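Local structure of putative lipoprotein YcdA (4R4G) at residues D187-A192 against Q277-E282; S197-S202 against A271-L276; D258-S261 against S265-Y268. The protein is of unknown function but is probably a membrane-anchored lipoprotein, joining an Ig-like N-terminal domain to an alpha/beta C-terminal domain of an NTF2-clan family. All coordinates share one frame; numbering follows the deposited sequence. Where two conformers were deposited one is given.

Contact 1 of 3, residues D187-A192 against Q277-E282; sequences DGYLSA and QVYPEE
Tyr279 meets Tyr189 from a helical turn whose shortest backbone bond runs from Glu282 N to Val278 O, at 2.9 Å. The bond to the previous turn is missing at Pro280 N, and the helix kinks there, immediately after the aromatic residue. Across the contact the two tyrosines form an edge-to-face (T-shaped) pair: the ring centroids lie 5.8 Å apart and the planes stand at 87°, with the edge of Tyr189 directed at the face of Tyr279. The leading edge is the CE1 and hydroxyl side of Tyr189. Its CE1 comes to 4.1 Å from Tyr279 CE2, while Tyr189 OH lies 3.7 Å from Tyr279 CD2, a van der Waals approach to carbon. In both tyrosines CG is anti to the backbone N (chi1 176° in Tyr189, -169° in Tyr279); this throws each ring outward from its helix, so that they bridge backbones whose closest CA atoms are still 12.3 Å apart. The two side chains run antiparallel, each ring passing the other, and 78 Å² is buried in total, a slender contact. A bound tetraethylene glycol, probably from the crystallisation liquor, lies about 4 Å from the side chain of Tyr189. The pair links the C-terminal end of helix 174-192 to helix 268-283, with Tyr279 also packed on Ile208 and Ile212 of helix 203-219 and on Leu248 and Ile252 of helix 248-260.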
ATOM      1  N   ASP A 187      16.058 -11.094  21.567  1.00 96.25           N
ATOM      2  CA  ASP A 187      17.498 -10.864  21.485  1.00100.04           C
ATOM      3  C   ASP A 187      17.801  -9.363  21.534  1.00106.80           C
ATOM      4  O   ASP A 187      18.729  -8.941  22.229  1.00108.29           O
ATOM      5  CB  ASP A 187      18.067 -11.509  20.202  1.00104.09           C
ATOM      6  CG  ASP A 187      18.174 -13.037  20.212  1.00117.37           C
ATOM      7  OD1 ASP A 187      17.585 -13.683  21.124  1.00116.22           O
ATOM      8  OD2 ASP A 187      18.838 -13.589  19.304  1.00126.47           O
ATOM      9  N   GLY A 188      16.982  -8.584  20.838  1.00103.88           N
ATOM     10  CA  GLY A 188      17.087  -7.132  20.790  1.00105.08           C
ATOM     11  C   GLY A 188      16.716  -6.475  22.099  1.00111.83           C
ATOM     12  O   GLY A 188      17.298  -5.449  22.453  1.00112.97           O
ATOM     13  N   TYR A 189      15.746  -7.069  22.829  1.00109.58           N
ATOM     14  CA  TYR A 189      15.294  -6.578  24.132  1.00109.94           C
ATOM     15  C   TYR A 189      16.434  -6.708  25.151  1.00116.75           C
ATOM     16  O   TYR A 189      16.755  -5.732  25.834  1.00117.75           O
ATOM     17  CB  TYR A 189      14.016  -7.317  24.617  1.00109.77           C
ATOM     18  CG  TYR A 189      13.578  -6.886  26.003  1.00112.60           C
ATOM     19  CD1 TYR A 189      12.759  -5.774  26.184  1.00114.25           C
ATOM     20  CD2 TYR A 189      14.040  -7.547  27.140  1.00114.28           C
ATOM     21  CE1 TYR A 189      12.401  -5.338  27.461  1.00114.91           C
ATOM     22  CE2 TYR A 189      13.701  -7.109  28.421  1.00115.30           C
ATOM     23  CZ  TYR A 189      12.876  -6.008  28.577  1.00121.52           C
ATOM     24  OH  TYR A 189      12.535  -5.584  29.838  1.00121.99           O
ATOM     25  N   LEU A 190      17.035  -7.913  25.246  1.00114.28           N
ATOM     26  CA  LEU A 190      18.130  -8.241  26.160  1.00115.89           C
ATOM     27  C   LEU A 190      19.325  -7.316  25.994  1.00123.85           C
ATOM     28  O   LEU A 190      19.886  -6.864  26.995  1.00125.40           O
ATOM     29  CB  LEU A 190      18.595  -9.683  25.951  1.00116.30           C
ATOM     30  CG  LEU A 190      17.657 -10.782  26.384  1.00119.18           C
ATOM     31  CD1 LEU A 190      18.243 -12.117  26.049  1.00120.53           C
ATOM     32  CD2 LEU A 190      17.354 -10.701  27.873  1.00121.37           C
ATOM     33  N   SER A 191      19.718  -7.046  24.735  1.00121.71           N
ATOM     34  CA  SER A 191      20.842  -6.176  24.418  1.00124.50           C
ATOM     35  C   SER A 191      20.533  -4.730  24.815  1.00128.48           C
ATOM     36  O   SER A 191      21.372  -4.098  25.463  1.00130.45           O
ATOM     37  CB  SER A 191      21.200  -6.275  22.939  1.00129.36           C
ATOM     38  OG  SER A 191      21.813  -7.525  22.665  1.00139.75           O
ATOM     39  N   ALA A 192      19.310  -4.236  24.490  1.00122.52           N
ATOM     40  CA  ALA A 192      18.842  -2.878  24.806  1.00122.27           C
ATOM     41  C   ALA A 192      18.731  -2.629  26.324  1.00126.86           C
ATOM     42  O   ALA A 192      18.835  -1.475  26.755  1.00128.30           O
ATOM     43  CB  ALA A 192      17.500  -2.611  24.141  1.00120.36           C
ATOM     44  N   GLN A 277       8.667  -9.878  35.195  1.00 76.54           N
ATOM     45  CA  GLN A 277       7.376 -10.514  35.420  1.00 76.52           C
ATOM     46  C   GLN A 277       6.228  -9.497  35.369  1.00 82.55           C
ATOM     47  O   GLN A 277       5.182  -9.809  34.794  1.00 81.55           O
ATOM     48  CB  GLN A 277       7.347 -11.243  36.770  1.00 78.80           C
ATOM     49  CG  GLN A 277       8.093 -12.568  36.811  1.00 99.32           C
ATOM     50  CD  GLN A 277       8.282 -13.081  38.227  1.00124.50           C
ATOM     51  OE1 GLN A 277       7.425 -12.908  39.117  1.00120.94           O
ATOM     52  NE2 GLN A 277       9.417 -13.739  38.463  1.00116.23           N
ATOM     53  N   VAL A 278       6.388  -8.315  36.021  1.00 81.24           N
ATOM     54  CA  VAL A 278       5.338  -7.291  36.048  1.00 82.39           C
ATOM     55  C   VAL A 278       5.227  -6.570  34.702  1.00 83.83           C
ATOM     56  O   VAL A 278       4.124  -6.127  34.371  1.00 83.73           O
ATOM     57  CB  VAL A 278       5.456  -6.262  37.201  1.00 89.44           C
ATOM     58  CG1 VAL A 278       5.122  -6.894  38.545  1.00 90.75           C
ATOM     59  CG2 VAL A 278       6.822  -5.582  37.234  1.00 89.63           C
ATOM     60  N   TYR A 279       6.358  -6.454  33.941  1.00 78.63           N
ATOM     61  CA  TYR A 279       6.466  -5.777  32.634  1.00 77.16           C
ATOM     62  C   TYR A 279       5.237  -6.086  31.737  1.00 78.88           C
ATOM     63  O   TYR A 279       4.547  -5.133  31.366  1.00 78.12           O
ATOM     64  CB  TYR A 279       7.787  -6.126  31.901  1.00 77.85           C
ATOM     65  CG  TYR A 279       8.062  -5.268  30.681  1.00 80.86           C
ATOM     66  CD1 TYR A 279       7.259  -5.351  29.544  1.00 82.06           C
ATOM     67  CD2 TYR A 279       9.141  -4.393  30.649  1.00 83.17           C
ATOM     68  CE1 TYR A 279       7.490  -4.539  28.430  1.00 82.69           C
ATOM     69  CE2 TYR A 279       9.377  -3.571  29.542  1.00 84.24           C
ATOM     70  CZ  TYR A 279       8.565  -3.666  28.424  1.00 88.81           C
ATOM     71  OH  TYR A 279       8.803  -2.866  27.331  1.00 89.54           O
ATOM     72  N   PRO A 280       4.912  -7.378  31.428  1.00 74.33           N
ATOM     73  CA  PRO A 280       3.727  -7.656  30.593  1.00 73.83           C
ATOM     74  C   PRO A 280       2.413  -7.082  31.135  1.00 78.95           C
ATOM     75  O   PRO A 280       1.620  -6.508  30.386  1.00 78.83           O
ATOM     76  CB  PRO A 280       3.649  -9.192  30.596  1.00 75.62           C
ATOM     77  CG  PRO A 280       5.014  -9.655  30.906  1.00 78.91           C
ATOM     78  CD  PRO A 280       5.614  -8.633  31.790  1.00 74.98           C
ATOM     79  N   GLU A 281       2.193  -7.231  32.437  1.00 76.40           N
ATOM     80  CA  GLU A 281       0.949  -6.843  33.086  1.00 77.67           C
ATOM     81  C   GLU A 281       0.805  -5.329  33.146  1.00 79.03           C
ATOM     82  O   GLU A 281      -0.314  -4.825  32.997  1.00 80.04           O
ATOM     83  CB  GLU A 281       0.840  -7.512  34.471  1.00 80.99           C
ATOM     84  CG  GLU A 281       1.012  -9.046  34.456  1.00 96.65           C
ATOM     85  CD  GLU A 281       0.471  -9.863  33.278  1.00126.73           C
ATOM     86  OE1 GLU A 281      -0.751  -9.799  33.006  1.00130.76           O
ATOM     87  OE2 GLU A 281       1.273 -10.583  32.635  1.00117.19           O
ATOM     88  N   GLU A 282       1.935  -4.610  33.248  1.00 72.20           N
ATOM     89  CA  GLU A 282       1.953  -3.149  33.272  1.00 71.67           C
ATOM     90  C   GLU A 282       1.842  -2.573  31.862  1.00 72.42           C
ATOM     91  O   GLU A 282       1.168  -1.558  31.688  1.00 73.26           O
ATOM     92  CB  GLU A 282       3.202  -2.615  33.984  1.00 73.09           C
ATOM     93  CG  GLU A 282       3.171  -2.797  35.487  1.00 76.51           C
ATOM     94  CD  GLU A 282       1.960  -2.251  36.227  1.00 91.87           C
ATOM     95  OE1 GLU A 282       1.577  -1.076  36.010  1.00 82.66           O
ATOM     96  OE2 GLU A 282       1.421  -3.005  37.070  1.00 87.23           O
TER

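Contact 2 of 3, residues S197-S202 against A271-L276; sequences STYADS and AVKYAL
Tyr199 reaches from its loop to helix 268-283 and meets the side chains of Val272, Lys273 and Leu276. With CG anti to the carbonyl carbon (chi1 -74°), its ring is directed at the helix. Leu276 CD1 sits over one ring face, 4.1 Å from the centroid and 28° off the normal, a CH-pi contact. Lys273 CG lies at the ring edge, in plane, and the chain, extended beyond CG, brings CE to 3.4 Å from Tyr199 OH, a carbon contact. The lysine and leucine chains both run roughly perpendicular to the tyrosine. Val272 CG1 completes the set, 3.7 Å from Tyr199 OH. Val272, Lys273 and Leu276 occupy one side of the helix over a single turn, so the loop joining helices 174-192 and 203-219 is pinned to the helical hairpin that follows strand 233-244 and precedes strand 293-301 in sequence. Farther out, Lys273 NZ forms a salt bridge with Glu269. On the loop side, Ser202 OG donates to Tyr199 O at 2.6 Å, tilted 28° from the carbonyl plane, closing the turn that bears the ring. Ser202 is also the N-cap of helix 203-219, weakly bonded through OG to Leu205 N, and Leu190 and Leu205 pack against Tyr199.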
ATOM      1  N   SER A 197      22.367 -13.037  27.935  1.00138.44           N
ATOM      2  CA  SER A 197      21.772 -13.720  26.770  1.00137.18           C
ATOM      3  C   SER A 197      21.114 -15.063  27.198  1.00139.60           C
ATOM      4  O   SER A 197      20.522 -15.762  26.369  1.00138.11           O
ATOM      5  CB  SER A 197      22.820 -13.943  25.682  1.00142.78           C
ATOM      6  N   THR A 198      21.214 -15.387  28.515  1.00136.02           N
ATOM      7  CA  THR A 198      20.644 -16.553  29.199  1.00134.77           C
ATOM      8  C   THR A 198      19.103 -16.473  29.122  1.00135.27           C
ATOM      9  O   THR A 198      18.469 -17.392  28.590  1.00134.45           O
ATOM     10  CB  THR A 198      21.161 -16.620  30.662  1.00140.54           C
ATOM     11  OG1 THR A 198      20.670 -15.500  31.405  1.00136.72           O
ATOM     12  CG2 THR A 198      22.688 -16.678  30.755  1.00141.64           C
ATOM     13  N   TYR A 199      18.527 -15.323  29.583  1.00129.38           N
ATOM     14  CA  TYR A 199      17.094 -14.976  29.625  1.00126.41           C
ATOM     15  C   TYR A 199      16.364 -15.106  28.258  1.00127.81           C
ATOM     16  O   TYR A 199      15.134 -14.990  28.240  1.00125.78           O
ATOM     17  CB  TYR A 199      16.900 -13.522  30.128  1.00126.73           C
ATOM     18  CG  TYR A 199      17.120 -13.267  31.606  1.00128.68           C
ATOM     19  CD1 TYR A 199      16.140 -13.590  32.543  1.00129.60           C
ATOM     20  CD2 TYR A 199      18.249 -12.584  32.054  1.00130.81           C
ATOM     21  CE1 TYR A 199      16.323 -13.330  33.900  1.00130.45           C
ATOM     22  CE2 TYR A 199      18.438 -12.312  33.409  1.00132.09           C
ATOM     23  CZ  TYR A 199      17.471 -12.686  34.329  1.00138.08           C
ATOM     24  OH  TYR A 199      17.644 -12.420  35.668  1.00139.27           O
ATOM     25  N   ALA A 200      17.110 -15.319  27.128  1.00124.30           N
ATOM     26  CA  ALA A 200      16.576 -15.422  25.753  1.00122.78           C
ATOM     27  C   ALA A 200      15.512 -16.517  25.611  1.00123.55           C
ATOM     28  O   ALA A 200      14.453 -16.247  25.034  1.00121.61           O
ATOM     29  CB  ALA A 200      17.698 -15.656  24.752  1.00125.59           C
ATOM     30  N   ASP A 201      15.773 -17.738  26.145  1.00119.02           N
ATOM     31  CA  ASP A 201      14.784 -18.810  26.083  1.00117.62           C
ATOM     32  C   ASP A 201      14.282 -19.081  27.500  1.00116.17           C
ATOM     33  O   ASP A 201      14.624 -20.092  28.122  1.00117.82           O
ATOM     34  CB  ASP A 201      15.306 -20.071  25.348  1.00122.36           C
ATOM     35  CG  ASP A 201      15.119 -20.056  23.816  1.00138.24           C
ATOM     36  OD1 ASP A 201      14.137 -19.420  23.328  1.00136.00           O
ATOM     37  OD2 ASP A 201      15.917 -20.715  23.113  1.00150.11           O
ATOM     38  N   SER A 202      13.487 -18.109  28.013  1.00106.44           N
ATOM     39  CA  SER A 202      12.858 -18.109  29.335  1.00103.46           C
ATOM     40  C   SER A 202      11.399 -17.676  29.246  1.00103.09           C
ATOM     41  O   SER A 202      11.043 -16.897  28.363  1.00102.08           O
ATOM     42  CB  SER A 202      13.609 -17.191  30.297  1.00105.46           C
ATOM     43  OG  SER A 202      13.401 -15.817  30.028  1.00110.10           O
ATOM     44  N   ALA A 271      14.890  -9.100  42.229  1.00109.73           N
ATOM     45  CA  ALA A 271      14.249  -7.860  41.806  1.00108.45           C
ATOM     46  C   ALA A 271      14.211  -7.714  40.285  1.00108.53           C
ATOM     47  O   ALA A 271      13.218  -7.204  39.765  1.00106.98           O
ATOM     48  CB  ALA A 271      14.961  -6.672  42.423  1.00111.32           C
ATOM     49  N   VAL A 272      15.278  -8.149  39.573  1.00103.57           N
ATOM     50  CA  VAL A 272      15.340  -8.095  38.105  1.00101.43           C
ATOM     51  C   VAL A 272      14.297  -9.062  37.537  1.00100.31           C
ATOM     52  O   VAL A 272      13.499  -8.662  36.694  1.00 98.93           O
ATOM     53  CB  VAL A 272      16.769  -8.371  37.553  1.00106.53           C
ATOM     54  CG1 VAL A 272      16.739  -8.880  36.107  1.00105.51           C
ATOM     55  CG2 VAL A 272      17.634  -7.123  37.652  1.00108.23           C
ATOM     56  N   LYS A 273      14.281 -10.311  38.036  1.00 94.61           N
ATOM     57  CA  LYS A 273      13.345 -11.345  37.607  1.00 92.46           C
ATOM     58  C   LYS A 273      11.896 -10.897  37.839  1.00 93.13           C
ATOM     59  O   LYS A 273      11.075 -11.044  36.930  1.00 93.37           O
ATOM     60  CB  LYS A 273      13.654 -12.691  38.288  1.00 95.84           C
ATOM     61  CG  LYS A 273      14.700 -13.481  37.486  1.00116.22           C
ATOM     62  CD  LYS A 273      15.540 -14.456  38.305  1.00126.36           C
ATOM     63  CE  LYS A 273      16.573 -15.134  37.431  1.00135.69           C
ATOM     64  NZ  LYS A 273      17.170 -16.329  38.086  1.00144.80           N
ATOM     65  N   TYR A 274      11.611 -10.255  38.991  1.00 86.42           N
ATOM     66  CA  TYR A 274      10.279  -9.742  39.303  1.00 84.45           C
ATOM     67  C   TYR A 274       9.898  -8.614  38.341  1.00 87.17           C
ATOM     68  O   TYR A 274       8.739  -8.538  37.921  1.00 87.54           O
ATOM     69  CB  TYR A 274      10.201  -9.266  40.760  1.00 86.05           C
ATOM     70  CG  TYR A 274       8.876  -8.630  41.127  1.00 88.19           C
ATOM     71  CD1 TYR A 274       7.747  -9.410  41.374  1.00 90.15           C
ATOM     72  CD2 TYR A 274       8.749  -7.249  41.237  1.00 89.89           C
ATOM     73  CE1 TYR A 274       6.522  -8.827  41.708  1.00 91.63           C
ATOM     74  CE2 TYR A 274       7.532  -6.656  41.571  1.00 92.04           C
ATOM     75  CZ  TYR A 274       6.425  -7.450  41.827  1.00 99.91           C
ATOM     76  OH  TYR A 274       5.225  -6.857  42.153  1.00104.04           O
ATOM     77  N   ALA A 275      10.861  -7.733  37.999  1.00 81.79           N
ATOM     78  CA  ALA A 275      10.610  -6.628  37.083  1.00 80.24           C
ATOM     79  C   ALA A 275      10.188  -7.174  35.715  1.00 84.46           C
ATOM     80  O   ALA A 275       9.225  -6.683  35.144  1.00 84.43           O
ATOM     81  CB  ALA A 275      11.845  -5.758  36.959  1.00 81.36           C
ATOM     82  N   LEU A 276      10.845  -8.248  35.239  1.00 80.51           N
ATOM     83  CA  LEU A 276      10.540  -8.877  33.955  1.00 79.22           C
ATOM     84  C   LEU A 276       9.164  -9.572  33.979  1.00 81.61           C
ATOM     85  O   LEU A 276       8.580  -9.832  32.912  1.00 81.08           O
ATOM     86  CB  LEU A 276      11.653  -9.885  33.583  1.00 79.31           C
ATOM     87  CG  LEU A 276      13.067  -9.315  33.374  1.00 84.14           C
ATOM     88  CD1 LEU A 276      14.094 -10.388  33.454  1.00 84.95           C
ATOM     89  CD2 LEU A 276      13.198  -8.552  32.061  1.00 83.84           C
TER

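Contact 3 of 3, residues D258-S261 against S265-Y268; sequences DYYS and SASY
Tyr260 and Ala266 bring their CA atoms to 6.7 Å of each other, where the weakly bonded last turn of helix 248-260 gives way to a loop and Ala266 takes an extended conformation. The Ala266 methyl is shared by two rings. Its CB lies 3.7 Å from Tyr260 CE1 and 3.9 Å from Tyr259 CE2. Adjacent in sequence, the tyrosines reach it through different first torsions: Tyr259 has CG anti to the backbone N (chi1 172°), whereas Tyr260 has CG anti to its carbonyl carbon (chi1 -86°). Tyr260 also presents its edge to the backbone, with Ala266 O in the ring plane and 3.3 Å from CE1. Tyr260 OH stays 3.8 Å from Ser267 O, too far for a hydrogen bond. The loop joins helices 248-260 and 268-283 into a helical hairpin; Ser267 is the N-cap of the second helix, and the Tyr259 ring stacks with Tyr274 of that helix. With 161 Å² buried and nothing but apolar and ring-edge contacts between the segments, the turn is closed here by aromatic side chains around one small methyl, while polar bonds such as Ser265 OG with Asn263 and Ser267 OG with Glu270 lie beside it, within the loop and at the helix start.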
ATOM      1  N   ASP A 258       7.663  -1.469  45.455  1.00118.91           N
ATOM      2  CA  ASP A 258       6.577  -2.147  46.171  1.00120.37           C
ATOM      3  C   ASP A 258       6.972  -3.586  46.569  1.00124.17           C
ATOM      4  O   ASP A 258       6.383  -4.118  47.504  1.00124.87           O
ATOM      5  CB  ASP A 258       5.299  -2.164  45.304  1.00122.11           C
ATOM      6  CG  ASP A 258       4.008  -2.322  46.084  1.00138.40           C
ATOM      7  OD1 ASP A 258       3.773  -3.424  46.629  1.00140.68           O
ATOM      8  OD2 ASP A 258       3.217  -1.360  46.118  1.00145.04           O
ATOM      9  N   TYR A 259       7.972  -4.193  45.865  1.00119.71           N
ATOM     10  CA  TYR A 259       8.557  -5.533  46.087  1.00117.92           C
ATOM     11  C   TYR A 259       9.743  -5.485  47.091  1.00123.82           C
ATOM     12  O   TYR A 259      10.084  -6.510  47.692  1.00122.19           O
ATOM     13  CB  TYR A 259       9.010  -6.119  44.741  1.00115.78           C
ATOM     14  CG  TYR A 259       9.804  -7.406  44.797  1.00115.21           C
ATOM     15  CD1 TYR A 259       9.173  -8.630  45.006  1.00116.38           C
ATOM     16  CD2 TYR A 259      11.174  -7.414  44.546  1.00115.36           C
ATOM     17  CE1 TYR A 259       9.893  -9.824  45.011  1.00116.44           C
ATOM     18  CE2 TYR A 259      11.903  -8.603  44.541  1.00115.28           C
ATOM     19  CZ  TYR A 259      11.258  -9.807  44.771  1.00122.36           C
ATOM     20  OH  TYR A 259      11.969 -10.984  44.758  1.00122.37           O
ATOM     21  N   TYR A 260      10.383  -4.301  47.227  1.00124.02           N
ATOM     22  CA  TYR A 260      11.453  -4.031  48.192  1.00126.34           C
ATOM     23  C   TYR A 260      10.792  -3.661  49.532  1.00134.23           C
ATOM     24  O   TYR A 260      11.306  -4.074  50.578  1.00134.67           O
ATOM     25  CB  TYR A 260      12.433  -2.941  47.699  1.00128.56           C
ATOM     26  CG  TYR A 260      13.565  -3.459  46.830  1.00128.16           C
ATOM     27  CD1 TYR A 260      14.461  -4.414  47.309  1.00129.89           C
ATOM     28  CD2 TYR A 260      13.782  -2.945  45.554  1.00127.55           C
ATOM     29  CE1 TYR A 260      15.514  -4.881  46.521  1.00129.38           C
ATOM     30  CE2 TYR A 260      14.833  -3.403  44.757  1.00126.92           C
ATOM     31  CZ  TYR A 260      15.693  -4.375  45.242  1.00133.23           C
ATOM     32  OH  TYR A 260      16.739  -4.821  44.470  1.00131.55           O
ATOM     33  N   SER A 261       9.624  -2.916  49.480  1.00132.90           N
ATOM     34  CA  SER A 261       8.820  -2.528  50.653  0.50135.78           C
ATOM     35  C   SER A 261       8.196  -3.782  51.297  1.00140.06           C
ATOM     36  O   SER A 261       7.822  -3.755  52.480  1.00142.47           O
ATOM     37  CB  SER A 261       7.738  -1.518  50.271  0.50139.77           C
ATOM     38  OG  SER A 261       8.231  -0.189  50.236  0.50146.91           O
ATOM     39  N   SER A 265      15.486  -7.940  52.058  1.00141.67           N
ATOM     40  CA  SER A 265      16.647  -8.774  51.733  1.00140.16           C
ATOM     41  C   SER A 265      16.556  -9.389  50.317  1.00139.85           C
ATOM     42  O   SER A 265      16.990 -10.534  50.093  1.00138.45           O
ATOM     43  CB  SER A 265      16.794  -9.870  52.785  1.00144.83           C
ATOM     44  OG  SER A 265      15.539 -10.443  53.123  1.00155.23           O
ATOM     45  N   ALA A 266      16.023  -8.604  49.360  1.00133.94           N
ATOM     46  CA  ALA A 266      15.857  -9.012  47.970  1.00130.72           C
ATOM     47  C   ALA A 266      17.095  -8.647  47.157  1.00132.52           C
ATOM     48  O   ALA A 266      17.479  -7.471  47.101  1.00133.97           O
ATOM     49  CB  ALA A 266      14.612  -8.367  47.375  1.00130.83           C
ATOM     50  N   SER A 267      17.727  -9.666  46.539  1.00125.54           N
ATOM     51  CA  SER A 267      18.931  -9.494  45.725  1.00125.05           C
ATOM     52  C   SER A 267      18.627  -8.766  44.411  1.00128.53           C
ATOM     53  O   SER A 267      17.461  -8.515  44.085  1.00127.01           O
ATOM     54  CB  SER A 267      19.591 -10.842  45.441  1.00126.39           C
ATOM     55  OG  SER A 267      18.790 -11.713  44.661  1.00128.81           O
ATOM     56  N   TYR A 268      19.687  -8.413  43.664  1.00125.58           N
ATOM     57  CA  TYR A 268      19.561  -7.752  42.375  1.00124.45           C
ATOM     58  C   TYR A 268      18.910  -8.716  41.378  1.00126.12           C
ATOM     59  O   TYR A 268      18.111  -8.272  40.561  1.00124.88           O
ATOM     60  CB  TYR A 268      20.928  -7.257  41.880  1.00127.42           C
ATOM     61  CG  TYR A 268      20.873  -6.466  40.591  1.00128.82           C
ATOM     62  CD1 TYR A 268      20.525  -5.117  40.592  1.00131.78           C
ATOM     63  CD2 TYR A 268      21.197  -7.056  39.373  1.00128.65           C
ATOM     64  CE1 TYR A 268      20.476  -4.381  39.407  1.00132.26           C
ATOM     65  CE2 TYR A 268      21.161  -6.328  38.183  1.00129.48           C
ATOM     66  CZ  TYR A 268      20.799  -4.991  38.206  1.00137.59           C
ATOM     67  OH  TYR A 268      20.764  -4.270  37.038  1.00139.71           O
TER

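Overall arrangement
All three contacts lie in the helical part of the C-terminal domain, on the same side of the chain's centre. Contacts 1 and 2, with centres 8 Å apart, both use helix 268-283 and touch: Leu190 CD2 is 3.6 Å from Tyr199 CB. Contact 3, at the hairpin tip, meets contact 2 through Tyr259, which packs on Tyr274 and Ala271 (Tyr259 CE2 to Ala271 CA 3.7 Å), and through Tyr260, also on Ala271, but does not touch contact 1. None is a true core contact. Contact 2 is partly buried, including buried Leu276, while contacts 1 and 3 are surface contacts. Each depends on tyrosine: edge-to-face between helices in contact 1, face and edge against aliphatic chains in contact 2, around a methyl in contact 3.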